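Local coordinates for protein carbon monoxide oxidation system transcription regulator CooA-1 (Carboxydothermus hydrogenoformans, PDB 6CPB) that probably acts as a heme-containing, carbon monoxide-sensing transcription regulator that binds DNA, represented here by its heme-binding sensor domain, at residues Arg42-Val53 with Ala67-His78. Sequence-based numbering, arbitrary orientation.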
loop_
_atom_site.group_PDB
_atom_site.type_symbol
_atom_site.label_atom_id
_atom_site.label_comp_id
_atom_site.label_asym_id
_atom_site.label_seq_id
_atom_site.Cartn_x
_atom_site.Cartn_y
_atom_site.Cartn_z
ATOM N N ARG A 42 -4.662 16.657 -9.649
ATOM C CA ARG A 42 -5.877 16.020 -9.170
ATOM C C ARG A 42 -5.535 14.725 -8.449
ATOM O O ARG A 42 -4.735 13.917 -8.941
ATOM C CB ARG A 42 -6.828 15.767 -10.336
ATOM C CG ARG A 42 -7.435 17.049 -10.900
ATOM C CD ARG A 42 -8.945 17.027 -10.836
ATOM N NE ARG A 42 -9.416 16.819 -9.470
ATOM C CZ ARG A 42 -10.692 16.670 -9.130
ATOM N NH1 ARG A 42 -11.014 16.483 -7.859
ATOM N NH2 ARG A 42 -11.641 16.703 -10.055
ATOM N N ASN A 43 -6.147 14.538 -7.288
ATOM C CA ASN A 43 -5.978 13.339 -6.473
ATOM C C ASN A 43 -7.077 12.364 -6.879
ATOM O O ASN A 43 -8.255 12.559 -6.558
ATOM C CB ASN A 43 -6.054 13.693 -4.993
ATOM C CG ASN A 43 -5.593 12.562 -4.121
ATOM O OD1 ASN A 43 -5.568 11.415 -4.559
ATOM N ND2 ASN A 43 -5.204 12.872 -2.888
ATOM N N LEU A 44 -6.694 11.343 -7.632
ATOM C CA LEU A 44 -7.630 10.462 -8.300
ATOM C C LEU A 44 -7.258 9.012 -8.039
ATOM O O LEU A 44 -6.091 8.677 -7.808
ATOM C CB LEU A 44 -7.562 10.669 -9.828
ATOM C CG LEU A 44 -7.651 12.061 -10.427
ATOM C CD1 LEU A 44 -7.218 11.952 -11.885
ATOM C CD2 LEU A 44 -9.066 12.600 -10.301
ATOM N N VAL A 45 -8.265 8.151 -8.123
ATOM C CA VAL A 45 -8.102 6.706 -8.115
ATOM C C VAL A 45 -8.501 6.203 -9.488
ATOM O O VAL A 45 -9.519 6.639 -10.032
ATOM C CB VAL A 45 -8.982 6.085 -7.017
ATOM C CG1 VAL A 45 -9.003 4.581 -7.115
ATOM C CG2 VAL A 45 -8.491 6.548 -5.654
ATOM N N PHE A 46 -7.697 5.318 -10.061
ATOM C CA PHE A 46 -8.002 4.771 -11.373
ATOM C C PHE A 46 -7.871 3.261 -11.383
ATOM O O PHE A 46 -7.000 2.690 -10.726
ATOM C CB PHE A 46 -7.150 5.396 -12.485
ATOM C CG PHE A 46 -5.709 4.976 -12.461
ATOM C CD1 PHE A 46 -4.790 5.667 -11.696
ATOM C CD2 PHE A 46 -5.280 3.877 -13.199
ATOM C CE1 PHE A 46 -3.449 5.263 -11.672
ATOM C CE2 PHE A 46 -3.964 3.471 -13.175
ATOM C CZ PHE A 46 -3.046 4.162 -12.419
ATOM N N LEU A 47 -8.751 2.641 -12.161
ATOM C CA LEU A 47 -8.856 1.205 -12.337
ATOM C C LEU A 47 -8.527 0.885 -13.794
ATOM O O LEU A 47 -9.070 1.519 -14.698
ATOM C CB LEU A 47 -10.314 0.809 -12.012
ATOM C CG LEU A 47 -10.780 -0.621 -12.202
ATOM C CD1 LEU A 47 -9.821 -1.628 -11.560
ATOM C CD2 LEU A 47 -12.178 -0.745 -11.610
ATOM N N VAL A 48 -7.646 -0.090 -14.019
ATOM C CA VAL A 48 -7.357 -0.549 -15.376
ATOM C C VAL A 48 -8.503 -1.448 -15.829
ATOM O O VAL A 48 -8.669 -2.565 -15.335
ATOM C CB VAL A 48 -6.014 -1.280 -15.460
ATOM C CG1 VAL A 48 -5.725 -1.666 -16.903
ATOM C CG2 VAL A 48 -4.892 -0.416 -14.917
ATOM N N LYS A 49 -9.311 -0.952 -16.762
ATOM C CA LYS A 49 -10.420 -1.735 -17.293
ATOM C C LYS A 49 -9.946 -2.732 -18.348
ATOM O O LYS A 49 -10.401 -3.878 -18.384
ATOM C CB LYS A 49 -11.469 -0.784 -17.878
ATOM C CG LYS A 49 -12.658 -1.470 -18.525
ATOM C CD LYS A 49 -13.701 -0.459 -18.960
ATOM C CE LYS A 49 -14.834 -1.113 -19.733
ATOM N NZ LYS A 49 -15.893 -0.111 -20.029
ATOM N N SER A 50 -9.035 -2.306 -19.213
ATOM C CA SER A 50 -8.412 -3.181 -20.194
ATOM C C SER A 50 -7.021 -2.639 -20.472
ATOM O O SER A 50 -6.774 -1.438 -20.340
ATOM C CB SER A 50 -9.233 -3.258 -21.483
ATOM O OG SER A 50 -9.361 -1.985 -22.075
ATOM N N GLY A 51 -6.109 -3.531 -20.853
ATOM C CA GLY A 51 -4.738 -3.146 -21.117
ATOM C C GLY A 51 -3.826 -3.432 -19.950
ATOM O O GLY A 51 -4.032 -4.387 -19.204
ATOM N N ARG A 52 -2.771 -2.638 -19.820
ATOM C CA ARG A 52 -1.687 -2.950 -18.900
ATOM C C ARG A 52 -0.876 -1.678 -18.742
ATOM O O ARG A 52 -0.597 -1.008 -19.741
ATOM C CB ARG A 52 -0.829 -4.068 -19.490
ATOM C CG ARG A 52 0.257 -4.573 -18.568
ATOM C CD ARG A 52 0.845 -5.853 -19.119
ATOM N NE ARG A 52 1.581 -5.573 -20.341
ATOM C CZ ARG A 52 2.859 -5.869 -20.563
ATOM N NH1 ARG A 52 3.588 -6.500 -19.653
ATOM N NH2 ARG A 52 3.396 -5.538 -21.723
ATOM N N VAL A 53 -0.515 -1.336 -17.504
ATOM C CA VAL A 53 0.231 -0.111 -17.254
ATOM C C VAL A 53 1.446 -0.392 -16.380
ATOM O O VAL A 53 1.474 -1.340 -15.589
ATOM C CB VAL A 53 -0.628 1.015 -16.641
ATOM C CG1 VAL A 53 -1.852 1.301 -17.502
ATOM C CG2 VAL A 53 -1.039 0.681 -15.245
ATOM N N ALA A 67 6.096 -1.447 -10.568
ATOM C CA ALA A 67 5.155 -2.546 -10.716
ATOM C C ALA A 67 4.532 -2.448 -12.094
ATOM O O ALA A 67 4.496 -1.377 -12.696
ATOM C CB ALA A 67 4.043 -2.525 -9.657
ATOM N N ILE A 68 4.022 -3.579 -12.566
ATOM C CA ILE A 68 3.196 -3.656 -13.762
ATOM C C ILE A 68 1.800 -4.047 -13.308
ATOM O O ILE A 68 1.624 -5.059 -12.613
ATOM C CB ILE A 68 3.774 -4.650 -14.781
ATOM C CG1 ILE A 68 5.109 -4.127 -15.313
ATOM C CG2 ILE A 68 2.782 -4.849 -15.930
ATOM C CD1 ILE A 68 5.856 -5.115 -16.171
ATOM N N LEU A 69 0.824 -3.205 -13.647
ATOM C CA LEU A 69 -0.564 -3.403 -13.256
ATOM C C LEU A 69 -1.352 -3.937 -14.434
ATOM O O LEU A 69 -1.255 -3.413 -15.551
ATOM C CB LEU A 69 -1.188 -2.095 -12.790
ATOM C CG LEU A 69 -0.427 -1.365 -11.693
ATOM C CD1 LEU A 69 -1.200 -0.151 -11.272
ATOM C CD2 LEU A 69 -0.138 -2.269 -10.492
ATOM N N GLU A 70 -2.123 -4.977 -14.178
ATOM C CA GLU A 70 -2.908 -5.652 -15.191
ATOM C C GLU A 70 -4.343 -5.140 -15.168
ATOM O O GLU A 70 -4.772 -4.418 -14.258
ATOM C CB GLU A 70 -2.903 -7.162 -14.941
ATOM C CG GLU A 70 -1.522 -7.767 -14.772
ATOM C CD GLU A 70 -0.713 -7.787 -16.066
ATOM O OE1 GLU A 70 -1.316 -7.734 -17.161
ATOM O OE2 GLU A 70 0.538 -7.859 -15.997
ATOM N N ALA A 71 -5.106 -5.539 -16.180
ATOM C CA ALA A 71 -6.529 -5.245 -16.175
ATOM C C ALA A 71 -7.149 -5.819 -14.906
ATOM O O ALA A 71 -6.907 -6.973 -14.553
ATOM C CB ALA A 71 -7.182 -5.841 -17.423
ATOM N N GLY A 72 -7.922 -4.985 -14.202
ATOM C CA GLY A 72 -8.495 -5.340 -12.922
ATOM C C GLY A 72 -7.701 -4.877 -11.728
ATOM O O GLY A 72 -8.106 -5.163 -10.600
ATOM N N ASP A 73 -6.598 -4.165 -11.938
ATOM C CA ASP A 73 -5.835 -3.556 -10.855
ATOM C C ASP A 73 -6.141 -2.066 -10.744
ATOM O O ASP A 73 -6.451 -1.391 -11.732
ATOM C CB ASP A 73 -4.323 -3.713 -11.066
ATOM C CG ASP A 73 -3.810 -5.110 -10.780
ATOM O OD1 ASP A 73 -4.353 -5.805 -9.904
ATOM O OD2 ASP A 73 -2.789 -5.494 -11.412
ATOM N N ILE A 74 -6.028 -1.555 -9.519
ATOM C CA ILE A 74 -6.368 -0.176 -9.181
ATOM C C ILE A 74 -5.167 0.516 -8.543
ATOM O O ILE A 74 -4.356 -0.113 -7.861
ATOM C CB ILE A 74 -7.607 -0.192 -8.242
ATOM C CG1 ILE A 74 -8.351 1.146 -8.231
ATOM C CG2 ILE A 74 -7.245 -0.608 -6.841
ATOM C CD1 ILE A 74 -9.720 1.053 -7.583
ATOM N N PHE A 75 -5.057 1.822 -8.769
ATOM C CA PHE A 75 -3.968 2.629 -8.211
ATOM C C PHE A 75 -4.464 4.078 -8.123
ATOM O O PHE A 75 -5.668 4.333 -8.215
ATOM C CB PHE A 75 -2.673 2.380 -9.009
ATOM C CG PHE A 75 -1.426 3.030 -8.424
ATOM C CD1 PHE A 75 -1.117 2.948 -7.071
ATOM C CD2 PHE A 75 -0.570 3.730 -9.253
ATOM C CE1 PHE A 75 0.010 3.575 -6.565
ATOM C CE2 PHE A 75 0.561 4.336 -8.757
ATOM C CZ PHE A 75 0.857 4.250 -7.411
ATOM N N CYS A 76 -3.555 5.031 -7.915
ATOM C CA CYS A 76 -3.972 6.389 -7.638
ATOM C C CYS A 76 -2.831 7.346 -7.941
ATOM O O CYS A 76 -1.660 6.955 -8.015
ATOM C CB CYS A 76 -4.385 6.521 -6.177
ATOM S SG CYS A 76 -3.122 5.919 -5.022
ATOM N N THR A 77 -3.198 8.611 -8.110
ATOM C CA THR A 77 -2.221 9.679 -8.218
ATOM C C THR A 77 -1.824 10.130 -6.810
ATOM O O THR A 77 -2.176 9.497 -5.811
ATOM C CB THR A 77 -2.765 10.817 -9.067
ATOM O OG1 THR A 77 -3.879 11.392 -8.380
ATOM C CG2 THR A 77 -3.180 10.342 -10.447
ATOM N N HIS A 78 -1.064 11.219 -6.711
ATOM C CA HIS A 78 -0.569 11.709 -5.425
ATOM C C HIS A 78 0.301 10.675 -4.717
ATOM O O HIS A 78 0.378 10.630 -3.488
ATOM C CB HIS A 78 -1.700 12.204 -4.524
ATOM C CG HIS A 78 -2.179 13.576 -4.871
ATOM N ND1 HIS A 78 -2.373 14.552 -3.920
ATOM C CD2 HIS A 78 -2.501 14.138 -6.060
ATOM C CE1 HIS A 78 -2.794 15.656 -4.507
ATOM N NE2 HIS A 78 -2.874 15.433 -5.806
HETATM O O HOH W 1 -4.180 9.221 -3.872
HETATM O O HOH W 2 -3.704 -6.937 -18.367
HETATM O O HOH W 3 3.107 -8.061 -17.569
#
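Asn43 stacks on His78: its CB lies over the face of the imidazole, 3.6 Å from the ring centroid, a CH-pi contact. Its amide plane is tilted only 15° from the ring. The amide reaches over the ring because Asn43 CG stands anti to the backbone N (chi1 -168°). A water bridges Asn43 OD1 and Thr77 O, while His78 NE2 bonds Glu41 O. Beside this stack, Thr77 OG1 is gripped twice, giving its proton to a lone pair of Arg42 O at 2.7 Å and accepting from Leu44 N at 2.9 Å. Replacing His78 with an alanine would probably uncover the Asn43 side chain, leave Glu41 O without its mate and remove the axial ligand seen in the heme-bound form.

Further along, strands 44-48 and 74-76 run antiparallel, Phe46 N bonding Phe75 O at 2.9 Å. Phe46 CZ meets the edge of the Phe75 ring and packs 3.9 Å from Phe75 CB. Val45 CG1 touches Ile74 CD1 at 3.6 Å on the other sheet face, where Met113 and Phe99 cover both residues. The type II turn from Glu70 to Asp73 leads from strand 62-70 into edge strand 74-76 of this cyclic-nucleotide-binding-type beta roll; segment 42-53 changes sheets at the corner after Val48. Val48 O accepts from Gly72 N at 2.8 Å, and Asp73 OD2 receives Glu70 N. In the second sheet Leu69 N bonds Val53 O at 2.8 Å, and waters link Glu70 to Gly51 O and Arg52 NH1, whose NE bridges to Glu87.

With no heme bound to this chain, the Asn43 stack and the NE2 bond would be expected to limit rotation of the imidazole.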